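Long-range contacts in imidazolonepropionase (Unidentified, PDB 2Q09), which catalyses the hydrolytic opening of the imidazolone-5-propanoate ring to N-formimidoyl-L-glutamate, the third step of histidine degradation: residues L10-A15 / Q57-K62; V213-I218 / S247-S252; P288-F293 / P320-I325. One frame throughout, in Å; residues are numbered along the deposited sequence.

Interaction 1 of 3, residues L10-A15 / Q57-K62; sequences LNVTPA and QDMKGK
Gln57 and Asp58 run parallel to Leu10 as the edge of a small mixed sheet; beyond them an Asx turn at Asp58 and a type I' beta turn, Met59 to Lys62, carry the chain past Asn11 and Val12, where the first segment leaves that sheet for strand 12-14. Gln57 O accepts from Leu10 N at 2.6 Å. Asp58 holds CG anti to its backbone N (chi1 -175°), and its OD1 is gripped from opposite faces of the carboxylate plane: Asn11 ND2 gives a nearly straight bond (2.8 Å, 171°), and Lys60 N closes the Asx turn. The next residue, selenomethionine Met59, donates its N-H to Leu10 O at 2.7 Å, while its CG lies alongside Val12 CG1, 3.6 Å away. Lys60 adopts a left-handed backbone conformation, as does Gly61 (phi 87°), where any CB would jam against the preceding carbonyl. Gly61 N makes a short bond to Asn11 O; Asn11 is itself left-handed, a conformation asparagine tolerates well, and forms a G1 beta bulge with Val12 opposite His30. Gly61 O is met by the hydroxyl Thr13 OG1, 2.6 Å away and above the carbonyl plane. Lys62 O accepts from Thr13 N at 3.0 Å, the donor again above the carbonyl plane.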
ATOM      1  N   LEU A  10     -28.829  -7.683  -3.598  1.00 34.21           N
ATOM      2  CA  LEU A  10     -29.937  -6.793  -3.916  1.00 33.50           C
ATOM      3  C   LEU A  10     -29.964  -5.547  -3.042  1.00 33.86           C
ATOM      4  O   LEU A  10     -29.501  -5.556  -1.899  1.00 33.20           O
ATOM      5  CB  LEU A  10     -31.269  -7.532  -3.766  1.00 33.96           C
ATOM      6  CG  LEU A  10     -31.561  -8.687  -4.728  1.00 33.96           C
ATOM      7  CD1 LEU A  10     -32.823  -9.409  -4.284  1.00 35.37           C
ATOM      8  CD2 LEU A  10     -31.715  -8.155  -6.148  1.00 33.69           C
ATOM      9  N   ASN A  11     -30.529  -4.481  -3.597  1.00 32.80           N
ATOM     10  CA  ASN A  11     -30.670  -3.211  -2.910  1.00 32.32           C
ATOM     11  C   ASN A  11     -29.406  -2.656  -2.264  1.00 30.27           C
ATOM     12  O   ASN A  11     -29.382  -2.398  -1.064  1.00 29.07           O
ATOM     13  CB  ASN A  11     -31.782  -3.312  -1.861  1.00 33.12           C
ATOM     14  CG  ASN A  11     -33.128  -3.647  -2.478  1.00 37.83           C
ATOM     15  OD1 ASN A  11     -33.578  -2.978  -3.405  1.00 38.28           O
ATOM     16  ND2 ASN A  11     -33.778  -4.687  -1.969  1.00 38.48           N
ATOM     17  N   VAL A  12     -28.360  -2.484  -3.058  1.00 30.26           N
ATOM     18  CA  VAL A  12     -27.127  -1.900  -2.548  1.00 29.84           C
ATOM     19  C   VAL A  12     -27.043  -0.475  -3.087  1.00 28.89           C
ATOM     20  O   VAL A  12     -27.426  -0.220  -4.229  1.00 27.95           O
ATOM     21  CB  VAL A  12     -25.871  -2.668  -3.018  1.00 30.35           C
ATOM     22  CG1 VAL A  12     -25.818  -4.038  -2.365  1.00 31.23           C
ATOM     23  CG2 VAL A  12     -25.859  -2.781  -4.523  1.00 32.15           C
ATOM     24  N   THR A  13     -26.578   0.454  -2.255  1.00 27.12           N
ATOM     25  CA  THR A  13     -26.400   1.845  -2.670  1.00 26.31           C
ATOM     26  C   THR A  13     -24.912   1.929  -2.992  1.00 25.85           C
ATOM     27  O   THR A  13     -24.082   2.153  -2.115  1.00 24.34           O
ATOM     28  CB  THR A  13     -26.740   2.818  -1.533  1.00 25.95           C
ATOM     29  OG1 THR A  13     -28.087   2.589  -1.101  1.00 28.37           O
ATOM     30  CG2 THR A  13     -26.595   4.259  -2.011  1.00 25.87           C
ATOM     31  N   PRO A  14     -24.563   1.773  -4.274  1.00 26.14           N
ATOM     32  CA  PRO A  14     -23.186   1.798  -4.756  1.00 25.69           C
ATOM     33  C   PRO A  14     -22.423   3.107  -4.864  1.00 25.90           C
ATOM     34  O   PRO A  14     -22.868   4.050  -5.510  1.00 25.31           O
ATOM     35  CB  PRO A  14     -23.302   1.117  -6.111  1.00 27.24           C
ATOM     36  CG  PRO A  14     -24.582   1.713  -6.621  1.00 25.82           C
ATOM     37  CD  PRO A  14     -25.501   1.618  -5.402  1.00 26.62           C
ATOM     38  N   ALA A  15     -21.271   3.144  -4.205  1.00 23.79           N
ATOM     39  CA  ALA A  15     -20.363   4.282  -4.288  1.00 23.86           C
ATOM     40  C   ALA A  15     -19.350   3.630  -5.218  1.00 23.33           C
ATOM     41  O   ALA A  15     -18.386   3.023  -4.760  1.00 22.73           O
ATOM     42  CB  ALA A  15     -19.722   4.573  -2.926  1.00 23.33           C
ATOM     43  N   GLN A  57     -29.031 -12.101  -1.805  1.00 42.06           N
ATOM     44  CA  GLN A  57     -29.024 -11.353  -0.558  1.00 41.57           C
ATOM     45  C   GLN A  57     -29.471  -9.901  -0.654  1.00 40.99           C
ATOM     46  O   GLN A  57     -28.908  -9.114  -1.403  1.00 41.14           O
ATOM     47  CB  GLN A  57     -27.634 -11.430   0.065  1.00 43.18           C
ATOM     48  CG  GLN A  57     -27.192 -12.850   0.340  1.00 45.78           C
ATOM     49  CD  GLN A  57     -25.940 -12.906   1.178  1.00 48.13           C
ATOM     50  OE1 GLN A  57     -24.839 -12.663   0.689  1.00 50.07           O
ATOM     51  NE2 GLN A  57     -26.102 -13.211   2.459  1.00 49.23           N
ATOM     52  N   ASP A  58     -30.490  -9.560   0.131  1.00 40.08           N
ATOM     53  CA  ASP A  58     -31.050  -8.209   0.160  1.00 38.77           C
ATOM     54  C   ASP A  58     -30.309  -7.347   1.177  1.00 36.60           C
ATOM     55  O   ASP A  58     -30.469  -7.526   2.375  1.00 35.44           O
ATOM     56  CB  ASP A  58     -32.531  -8.277   0.541  1.00 40.30           C
ATOM     57  CG  ASP A  58     -33.214  -6.929   0.475  1.00 42.71           C
ATOM     58  OD1 ASP A  58     -32.531  -5.915   0.240  1.00 41.73           O
ATOM     59  OD2 ASP A  58     -34.445  -6.885   0.666  1.00 44.96           O
HETATM   60  N   MSE A  59     -29.503  -6.407   0.701  1.00 35.31           N
HETATM   61  CA  MSE A  59     -28.748  -5.547   1.610  1.00 33.61           C
HETATM   62  C   MSE A  59     -29.582  -4.400   2.164  1.00 33.46           C
HETATM   63  O   MSE A  59     -29.112  -3.617   2.991  1.00 31.66           O
HETATM   64  CB  MSE A  59     -27.504  -5.015   0.904  1.00 34.37           C
HETATM   65  CG  MSE A  59     -26.499  -6.104   0.556  1.00 35.78           C
HETATM   66 SE   MSE A  59     -25.921  -7.127   2.118  1.00 41.98          SE
HETATM   67  CE  MSE A  59     -27.025  -8.685   1.814  1.00 31.59           C
ATOM     68  N   LYS A  60     -30.826  -4.301   1.703  1.00 32.20           N
ATOM     69  CA  LYS A  60     -31.752  -3.275   2.167  1.00 31.75           C
ATOM     70  C   LYS A  60     -31.243  -1.836   2.072  1.00 30.35           C
ATOM     71  O   LYS A  60     -31.470  -1.028   2.981  1.00 29.90           O
ATOM     72  CB  LYS A  60     -32.164  -3.567   3.611  1.00 33.61           C
ATOM     73  CG  LYS A  60     -32.708  -4.977   3.838  1.00 37.65           C
ATOM     74  CD  LYS A  60     -33.393  -5.062   5.198  1.00 40.79           C
ATOM     75  CE  LYS A  60     -33.858  -6.466   5.546  1.00 43.87           C
ATOM     76  NZ  LYS A  60     -32.742  -7.338   6.018  1.00 46.25           N
ATOM     77  N   GLY A  61     -30.565  -1.512   0.979  1.00 29.08           N
ATOM     78  CA  GLY A  61     -30.078  -0.157   0.796  1.00 28.33           C
ATOM     79  C   GLY A  61     -28.720   0.197   1.379  1.00 28.66           C
ATOM     80  O   GLY A  61     -28.280   1.335   1.216  1.00 27.45           O
ATOM     81  N   LYS A  62     -28.056  -0.751   2.039  1.00 27.39           N
ATOM     82  CA  LYS A  62     -26.741  -0.476   2.633  1.00 26.33           C
ATOM     83  C   LYS A  62     -25.746  -0.013   1.578  1.00 24.38           C
ATOM     84  O   LYS A  62     -25.754  -0.469   0.433  1.00 22.78           O
ATOM     85  CB  LYS A  62     -26.134  -1.713   3.302  1.00 28.19           C
ATOM     86  CG  LYS A  62     -27.011  -2.474   4.269  1.00 32.69           C
ATOM     87  CD  LYS A  62     -27.124  -1.827   5.631  1.00 35.15           C
ATOM     88  CE  LYS A  62     -27.474  -2.893   6.673  1.00 36.26           C
ATOM     89  NZ  LYS A  62     -28.609  -3.747   6.248  1.00 35.91           N
TER

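Interaction 2 of 3, residues V213-I218 / S247-S252. With DI6 (3-[(4S)-2,5-dioxoimidazolidin-4-yl]propanoic acid), chain C.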
ATOM      1  N   VAL A 213      12.929   1.117  -3.847  1.00 31.10           N
ATOM      2  CA  VAL A 213      14.238   1.642  -3.458  1.00 32.05           C
ATOM      3  C   VAL A 213      14.131   2.848  -2.529  1.00 32.70           C
ATOM      4  O   VAL A 213      13.265   3.699  -2.700  1.00 31.48           O
ATOM      5  CB  VAL A 213      15.057   2.094  -4.693  1.00 32.66           C
ATOM      6  CG1 VAL A 213      16.333   2.785  -4.242  1.00 32.59           C
ATOM      7  CG2 VAL A 213      15.389   0.900  -5.580  1.00 35.30           C
ATOM      8  N   PHE A 214      15.016   2.915  -1.542  1.00 32.40           N
ATOM      9  CA  PHE A 214      15.048   4.050  -0.632  1.00 33.54           C
ATOM     10  C   PHE A 214      16.144   4.983  -1.135  1.00 35.12           C
ATOM     11  O   PHE A 214      17.317   4.832  -0.792  1.00 33.97           O
ATOM     12  CB  PHE A 214      15.360   3.608   0.800  1.00 34.14           C
ATOM     13  CG  PHE A 214      15.487   4.750   1.765  1.00 36.13           C
ATOM     14  CD1 PHE A 214      14.530   5.761   1.792  1.00 37.07           C
ATOM     15  CD2 PHE A 214      16.543   4.801   2.673  1.00 37.89           C
ATOM     16  CE1 PHE A 214      14.619   6.808   2.714  1.00 37.75           C
ATOM     17  CE2 PHE A 214      16.638   5.842   3.593  1.00 38.31           C
ATOM     18  CZ  PHE A 214      15.672   6.845   3.613  1.00 38.36           C
ATOM     19  N   CYS A 215      15.751   5.945  -1.965  1.00 36.38           N
ATOM     20  CA  CYS A 215      16.676   6.907  -2.541  1.00 37.41           C
ATOM     21  C   CYS A 215      16.762   8.152  -1.669  1.00 38.88           C
ATOM     22  O   CYS A 215      15.828   8.953  -1.620  1.00 38.51           O
ATOM     23  CB  CYS A 215      16.205   7.276  -3.945  1.00 38.51           C
ATOM     24  SG  CYS A 215      17.157   8.605  -4.725  1.00 38.21           S
ATOM     25  N   GLU A 216      17.892   8.322  -0.995  1.00 40.19           N
ATOM     26  CA  GLU A 216      18.060   9.456  -0.097  1.00 41.42           C
ATOM     27  C   GLU A 216      19.536   9.605   0.273  1.00 42.97           C
ATOM     28  O   GLU A 216      20.342   8.724  -0.027  1.00 42.09           O
ATOM     29  CB  GLU A 216      17.207   9.203   1.151  1.00 40.84           C
ATOM     30  CG  GLU A 216      16.987  10.392   2.060  1.00 42.67           C
ATOM     31  CD  GLU A 216      16.227  11.503   1.381  1.00 43.04           C
ATOM     32  OE1 GLU A 216      15.009  11.354   1.150  1.00 42.14           O
ATOM     33  OE2 GLU A 216      16.859  12.527   1.068  1.00 43.66           O
ATOM     34  N   HIS A 217      19.896  10.717   0.912  1.00 44.24           N
ATOM     35  CA  HIS A 217      21.281  10.938   1.308  1.00 47.15           C
ATOM     36  C   HIS A 217      21.752   9.863   2.276  1.00 46.96           C
ATOM     37  O   HIS A 217      22.888   9.404   2.191  1.00 48.52           O
ATOM     38  CB  HIS A 217      21.460  12.331   1.934  1.00 49.19           C
ATOM     39  CG  HIS A 217      20.497  12.632   3.037  1.00 52.80           C
ATOM     40  ND1 HIS A 217      19.139  12.692   2.832  1.00 54.52           N
ATOM     41  CD2 HIS A 217      20.703  12.912   4.346  1.00 53.94           C
ATOM     42  CE1 HIS A 217      18.540  13.001   3.973  1.00 55.43           C
ATOM     43  NE2 HIS A 217      19.465  13.140   4.904  1.00 54.90           N
ATOM     44  N   ILE A 218      20.882   9.458   3.195  1.00 46.52           N
ATOM     45  CA  ILE A 218      21.231   8.412   4.149  1.00 46.34           C
ATOM     46  C   ILE A 218      20.703   7.077   3.623  1.00 45.82           C
ATOM     47  O   ILE A 218      20.669   6.075   4.337  1.00 45.75           O
ATOM     48  CB  ILE A 218      20.649   8.692   5.566  1.00 47.10           C
ATOM     49  CG1 ILE A 218      19.125   8.599   5.557  1.00 47.32           C
ATOM     50  CG2 ILE A 218      21.072  10.070   6.030  1.00 47.15           C
ATOM     51  CD1 ILE A 218      18.466   8.915   6.884  1.00 46.66           C
ATOM     52  N   SER A 247      14.961  14.567   1.616  1.00 37.06           N
ATOM     53  CA  SER A 247      15.574  15.544   0.720  1.00 38.08           C
ATOM     54  C   SER A 247      15.301  15.145  -0.722  1.00 38.30           C
ATOM     55  O   SER A 247      14.898  14.019  -0.994  1.00 37.87           O
ATOM     56  CB  SER A 247      17.089  15.637   0.955  1.00 38.49           C
ATOM     57  OG  SER A 247      17.785  14.586   0.315  1.00 39.24           O
ATOM     58  N   ASN A 248      15.520  16.072  -1.647  1.00 38.16           N
ATOM     59  CA  ASN A 248      15.286  15.794  -3.059  1.00 38.94           C
ATOM     60  C   ASN A 248      16.602  15.541  -3.788  1.00 39.94           C
ATOM     61  O   ASN A 248      17.466  16.415  -3.846  1.00 39.51           O
ATOM     62  CB  ASN A 248      14.555  16.969  -3.720  1.00 39.31           C
ATOM     63  CG  ASN A 248      13.973  16.601  -5.070  1.00 38.94           C
ATOM     64  OD1 ASN A 248      14.651  16.008  -5.905  1.00 40.46           O
ATOM     65  ND2 ASN A 248      12.714  16.955  -5.290  1.00 38.37           N
ATOM     66  N   LEU A 249      16.752  14.337  -4.330  1.00 39.67           N
ATOM     67  CA  LEU A 249      17.952  13.984  -5.073  1.00 40.87           C
ATOM     68  C   LEU A 249      17.611  13.840  -6.551  1.00 40.53           C
ATOM     69  O   LEU A 249      18.492  13.581  -7.381  1.00 40.21           O
ATOM     70  CB  LEU A 249      18.538  12.663  -4.559  1.00 41.36           C
ATOM     71  CG  LEU A 249      19.022  12.599  -3.107  1.00 41.78           C
ATOM     72  CD1 LEU A 249      19.590  11.212  -2.828  1.00 42.86           C
ATOM     73  CD2 LEU A 249      20.082  13.660  -2.859  1.00 42.70           C
ATOM     74  N   GLY A 250      16.332  14.019  -6.874  1.00 39.73           N
ATOM     75  CA  GLY A 250      15.883  13.893  -8.249  1.00 39.39           C
ATOM     76  C   GLY A 250      15.359  12.495  -8.510  1.00 38.69           C
ATOM     77  O   GLY A 250      15.133  12.105  -9.649  1.00 38.43           O
ATOM     78  N   GLY A 251      15.162  11.742  -7.434  1.00 37.93           N
ATOM     79  CA  GLY A 251      14.675  10.380  -7.542  1.00 36.81           C
ATOM     80  C   GLY A 251      13.325  10.226  -8.213  1.00 36.80           C
ATOM     81  O   GLY A 251      13.120   9.294  -8.986  1.00 37.38           O
ATOM     82  N   SER A 252      12.393  11.129  -7.925  1.00 36.50           N
ATOM     83  CA  SER A 252      11.067  11.039  -8.520  1.00 36.27           C
ATOM     84  C   SER A 252      11.129  11.138 -10.044  1.00 36.28           C
ATOM     85  O   SER A 252      10.386  10.457 -10.743  1.00 35.91           O
ATOM     86  CB  SER A 252      10.157  12.132  -7.955  1.00 35.56           C
ATOM     87  OG  SER A 252       9.859  11.881  -6.594  1.00 34.49           O
TER
HETATM   88  N1  DI6 C 600      11.330   5.496   5.162  1.00 36.27           N
HETATM   89  C2  DI6 C 600      10.644   5.285   6.306  1.00 35.80           C
HETATM   90  O2  DI6 C 600      10.053   6.116   6.972  1.00 34.50           O
HETATM   91  C3  DI6 C 600      10.751   3.767   6.590  1.00 35.08           C
HETATM   92  N4  DI6 C 600      11.578   3.296   5.456  1.00 35.79           N
HETATM   93  C5  DI6 C 600      11.860   4.363   4.683  1.00 36.84           C
HETATM   94  O5  DI6 C 600      12.517   4.301   3.653  1.00 36.98           O
HETATM   95  C6  DI6 C 600      11.412   3.510   7.936  1.00 33.45           C
HETATM   96  C7  DI6 C 600      11.540   2.019   8.259  1.00 34.18           C
HETATM   97  C8  DI6 C 600      12.195   1.704   9.612  1.00 33.76           C
HETATM   98  O9  DI6 C 600      12.044   0.553  10.068  1.00 33.75           O
HETATM   99  O10 DI6 C 600      12.853   2.583  10.226  1.00 34.71           O
HETATM  100  O   HOH W   1      15.045  11.464  -2.079  1.00 31.06           O
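Glu216 reaches Ser247 by a bent route: CG stands anti to the backbone N (chi1 -166°), and a turn at chi2 (63°) swings CD toward the other loop. Ser247 answers with OG between its backbone N and carbonyl carbon (chi1 80°), directed at the carboxylate. The two loops follow neighbouring parallel strands, 210-213 and 238-243, of the TIM-barrel fold of this amidohydrolase. Ser247 OG donates to Glu216 OE2; the modelled 2.4 Å is very short, so the exact length is doubtful. His217 ND1 also donates to OE2, at 2.9 Å, with the oxygen in the plane of the imidazole and the donor on the anti side of the carboxylate. Glu216 OE1 accepts a hydrogen bond from Leu246 N and a weak one from Ser247 N. A water bridges the loops, within hydrogen-bonding distance of Cys215 O and, at 2.8 Å, of Ser247 O.

Apolar contacts extend the joint. Leu249 CD1 rests 3.5 Å from Glu216 C and 4.0 Å from Cys215 SG. The sulfur also faces Gly251 CA, where a CB would be tight against it; glycine therefore suits the first turn of helix 251-257. Phe214 links the loop to the pocket: O5 of the bound inhibitor lies over one face of its ring, 3.1 Å from CD1, and Glu216 CB lies against the opposite face. A carboxylate suits Glu216 because both its oxygens are pure acceptors. With donors on each, its rotation is probably fixed, and the same side chain that ties the loops together backs the aromatic ring touching the inhibitor.

Interaction 3 of 3, residues P288-F293 / P320-I325; sequences PTAFYF and PGTAPI. With DI6 (3-[(4S)-2,5-dioxoimidazolidin-4-yl]propanoic acid), chain C.
Phe293, in helix 288-293, packs against Gly321, Thr322 and Pro324 of the loop 320-325 through CB and one side of its ring. Its CB lies 3.2 Å from Thr322 O. With CG anti to the backbone N (chi1 -157°), the ring continues over the loop, CG and CD2 still beside that carbonyl. CD2 comes to 3.7 Å from Pro324 CD, which sits over one ring face in a CH-pi contact, offset toward the rim. CE2 has Gly321 O near the ring plane, at its edge, 3.9 Å away, and CZ at the tip meets Pro324 CG at 3.9 Å. Phe85 meets the ring from outside the two segments. An alanine at Phe293 would probably leave Pro324 without its CH-pi partner and open a gap between helix and loop where the ring had been.

Around this ring the packing is close and mostly apolar. Thr289 CG2 touches Ala323 CB. The same methyl, Thr289 CG2, lies 3.5 Å from Ile325 CD1, which the Tyr292 ring approaches with CE2. Small Ala290 lets the backbones draw together: its CA-H points almost straight (171°) at Thr322 O, 3.4 Å from CA, a buried oxygen with no conventional hydrogen-bond partner. On the polar side, Thr289 OG1 bonds a water that also makes a weak bond to Ile325 O.

The loop so packed forms part of the inhibitor pocket. Thr322 OG1 donates to O2 of the bound inhibitor at 2.8 Å, while Asn319 OD1 accepts from Thr322 N. At Gly321 a CB would collide with inhibitor atom O10. The chemistry therefore divides: mainly apolar contacts and C-H...O approaches seat the loop on the helix, and the threonine hydroxyl is turned to the ligand, where it probably recognises the substrate's ring in the same way.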
ATOM      1  N   PRO A 288       0.914   9.903   5.321  1.00 19.88           N
ATOM      2  CA  PRO A 288       0.665  10.822   6.438  1.00 20.81           C
ATOM      3  C   PRO A 288       1.070  10.327   7.823  1.00 22.51           C
ATOM      4  O   PRO A 288       1.469  11.117   8.675  1.00 22.55           O
ATOM      5  CB  PRO A 288      -0.836  11.088   6.334  1.00 22.99           C
ATOM      6  CG  PRO A 288      -1.361   9.769   5.837  1.00 22.06           C
ATOM      7  CD  PRO A 288      -0.357   9.420   4.749  1.00 19.21           C
ATOM      8  N   THR A 289       0.963   9.026   8.050  1.00 22.77           N
ATOM      9  CA  THR A 289       1.302   8.460   9.353  1.00 24.32           C
ATOM     10  C   THR A 289       2.782   8.596   9.696  1.00 23.71           C
ATOM     11  O   THR A 289       3.131   8.879  10.844  1.00 23.14           O
ATOM     12  CB  THR A 289       0.881   6.982   9.436  1.00 26.95           C
ATOM     13  OG1 THR A 289      -0.529   6.887   9.191  1.00 28.51           O
ATOM     14  CG2 THR A 289       1.174   6.419  10.819  1.00 29.78           C
ATOM     15  N   ALA A 290       3.647   8.403   8.704  1.00 22.40           N
ATOM     16  CA  ALA A 290       5.086   8.534   8.920  1.00 22.56           C
ATOM     17  C   ALA A 290       5.403  10.012   9.174  1.00 22.15           C
ATOM     18  O   ALA A 290       6.297  10.352   9.955  1.00 22.47           O
ATOM     19  CB  ALA A 290       5.859   8.030   7.690  1.00 23.12           C
ATOM     20  N   PHE A 291       4.671  10.882   8.492  1.00 21.11           N
ATOM     21  CA  PHE A 291       4.845  12.324   8.629  1.00 20.69           C
ATOM     22  C   PHE A 291       4.502  12.707  10.078  1.00 20.26           C
ATOM     23  O   PHE A 291       5.210  13.497  10.724  1.00 20.35           O
ATOM     24  CB  PHE A 291       3.900  13.032   7.659  1.00 20.95           C
ATOM     25  CG  PHE A 291       3.914  14.528   7.771  1.00 21.12           C
ATOM     26  CD1 PHE A 291       4.880  15.278   7.111  1.00 23.63           C
ATOM     27  CD2 PHE A 291       2.973  15.184   8.553  1.00 21.39           C
ATOM     28  CE1 PHE A 291       4.914  16.659   7.230  1.00 23.48           C
ATOM     29  CE2 PHE A 291       2.994  16.578   8.680  1.00 24.46           C
ATOM     30  CZ  PHE A 291       3.970  17.315   8.015  1.00 23.20           C
ATOM     31  N   TYR A 292       3.399  12.153  10.571  1.00 19.76           N
ATOM     32  CA  TYR A 292       2.937  12.386  11.940  1.00 19.38           C
ATOM     33  C   TYR A 292       3.954  11.906  12.992  1.00 19.88           C
ATOM     34  O   TYR A 292       4.431  12.674  13.837  1.00 18.59           O
ATOM     35  CB  TYR A 292       1.605  11.650  12.163  1.00 17.26           C
ATOM     36  CG  TYR A 292       1.360  11.211  13.591  1.00 17.87           C
ATOM     37  CD1 TYR A 292       0.899  12.114  14.557  1.00 18.12           C
ATOM     38  CD2 TYR A 292       1.621   9.896  13.984  1.00 18.19           C
ATOM     39  CE1 TYR A 292       0.704  11.713  15.886  1.00 19.71           C
ATOM     40  CE2 TYR A 292       1.438   9.485  15.306  1.00 16.64           C
ATOM     41  CZ  TYR A 292       0.983  10.391  16.249  1.00 18.93           C
ATOM     42  OH  TYR A 292       0.818   9.986  17.554  1.00 19.89           O
ATOM     43  N   PHE A 293       4.269  10.616  12.925  1.00 20.30           N
ATOM     44  CA  PHE A 293       5.167   9.993  13.886  1.00 20.43           C
ATOM     45  C   PHE A 293       6.575  10.570  13.917  1.00 22.33           C
ATOM     46  O   PHE A 293       7.182  10.687  14.993  1.00 22.33           O
ATOM     47  CB  PHE A 293       5.223   8.485  13.640  1.00 22.13           C
ATOM     48  CG  PHE A 293       5.655   7.699  14.839  1.00 21.33           C
ATOM     49  CD1 PHE A 293       4.912   7.741  16.022  1.00 21.84           C
ATOM     50  CD2 PHE A 293       6.803   6.914  14.793  1.00 21.97           C
ATOM     51  CE1 PHE A 293       5.318   7.024  17.144  1.00 22.99           C
ATOM     52  CE2 PHE A 293       7.217   6.194  15.906  1.00 21.41           C
ATOM     53  CZ  PHE A 293       6.467   6.245  17.086  1.00 21.74           C
ATOM     54  N   PRO A 320       7.705  -0.825  11.708  1.00 22.89           N
ATOM     55  CA  PRO A 320       8.179  -0.704  13.088  1.00 23.51           C
ATOM     56  C   PRO A 320       8.986   0.533  13.444  1.00 23.19           C
ATOM     57  O   PRO A 320       9.127   0.859  14.624  1.00 25.61           O
ATOM     58  CB  PRO A 320       8.979  -1.989  13.284  1.00 21.64           C
ATOM     59  CG  PRO A 320       9.615  -2.162  11.955  1.00 23.35           C
ATOM     60  CD  PRO A 320       8.453  -1.880  10.999  1.00 21.77           C
ATOM     61  N   GLY A 321       9.516   1.217  12.440  1.00 21.79           N
ATOM     62  CA  GLY A 321      10.327   2.381  12.733  1.00 22.72           C
ATOM     63  C   GLY A 321       9.690   3.764  12.702  1.00 24.10           C
ATOM     64  O   GLY A 321       9.882   4.548  13.634  1.00 22.85           O
ATOM     65  N   THR A 322       8.932   4.068  11.650  1.00 22.16           N
ATOM     66  CA  THR A 322       8.334   5.393  11.498  1.00 21.55           C
ATOM     67  C   THR A 322       6.811   5.465  11.413  1.00 21.36           C
ATOM     68  O   THR A 322       6.256   6.559  11.361  1.00 20.42           O
ATOM     69  CB  THR A 322       8.884   6.077  10.244  1.00 22.88           C
ATOM     70  OG1 THR A 322       8.480   5.321   9.099  1.00 20.56           O
ATOM     71  CG2 THR A 322      10.414   6.134  10.280  1.00 23.67           C
ATOM     72  N   ALA A 323       6.141   4.323  11.377  1.00 19.94           N
ATOM     73  CA  ALA A 323       4.684   4.328  11.307  1.00 21.91           C
ATOM     74  C   ALA A 323       4.116   3.038  11.887  1.00 20.72           C
ATOM     75  O   ALA A 323       3.584   2.210  11.160  1.00 20.78           O
ATOM     76  CB  ALA A 323       4.225   4.506   9.859  1.00 22.13           C
ATOM     77  N   PRO A 324       4.224   2.863  13.213  1.00 21.68           N
ATOM     78  CA  PRO A 324       3.737   1.676  13.926  1.00 21.18           C
ATOM     79  C   PRO A 324       2.240   1.677  14.153  1.00 21.00           C
ATOM     80  O   PRO A 324       1.788   1.291  15.221  1.00 19.94           O
ATOM     81  CB  PRO A 324       4.517   1.727  15.241  1.00 21.32           C
ATOM     82  CG  PRO A 324       4.595   3.208  15.492  1.00 21.50           C
ATOM     83  CD  PRO A 324       4.965   3.752  14.130  1.00 22.23           C
ATOM     84  N   ILE A 325       1.483   2.105  13.147  1.00 20.87           N
ATOM     85  CA  ILE A 325       0.035   2.174  13.270  1.00 20.75           C
ATOM     86  C   ILE A 325      -0.646   1.314  12.217  1.00 21.49           C
ATOM     87  O   ILE A 325      -0.646   1.631  11.032  1.00 21.92           O
ATOM     88  CB  ILE A 325      -0.432   3.640  13.166  1.00 22.03           C
ATOM     89  CG1 ILE A 325       0.299   4.470  14.232  1.00 24.46           C
ATOM     90  CG2 ILE A 325      -1.934   3.733  13.370  1.00 22.19           C
ATOM     91  CD1 ILE A 325       0.089   5.962  14.129  1.00 28.25           C
TER
HETATM   92  N1  DI6 C 600      11.330   5.496   5.162  1.00 36.27           N
HETATM   93  C2  DI6 C 600      10.644   5.285   6.306  1.00 35.80           C
HETATM   94  O2  DI6 C 600      10.053   6.116   6.972  1.00 34.50           O
HETATM   95  C3  DI6 C 600      10.751   3.767   6.590  1.00 35.08           C
HETATM   96  N4  DI6 C 600      11.578   3.296   5.456  1.00 35.79           N
HETATM   97  C5  DI6 C 600      11.860   4.363   4.683  1.00 36.84           C
HETATM   98  O5  DI6 C 600      12.517   4.301   3.653  1.00 36.98           O
HETATM   99  C6  DI6 C 600      11.412   3.510   7.936  1.00 33.45           C
HETATM  100  C7  DI6 C 600      11.540   2.019   8.259  1.00 34.18           C
HETATM  101  C8  DI6 C 600      12.195   1.704   9.612  1.00 33.76           C
HETATM  102  O9  DI6 C 600      12.044   0.553  10.068  1.00 33.75           O
HETATM  103  O10 DI6 C 600      12.853   2.583  10.226  1.00 34.71           O
HETATM  104  O   HOH W   2      -1.825   4.601   9.822  1.00 33.87           O

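In the fold
Along the chain the three contacts follow one another, each closing before the next opens. Interaction 1 lies near the surface, where the chain passes from the small sheet of strands 7-10, 30-35, 38-44 and 57-58 to strand 12-14. It is remote from catalysis: its centre is about 46 Å from that of interaction 2 and about 36 Å from that of interaction 3. Interaction 2 joins the loop after strand 210-213 to the start of helix 251-257, and interaction 3 joins helix 288-293 to the loop before helix 328-339, all within the amidohydrolase TIM barrel. Their centres are about 19 Å apart, yet both reach the same inhibitor, shaping separate parts of one pocket beside the iron.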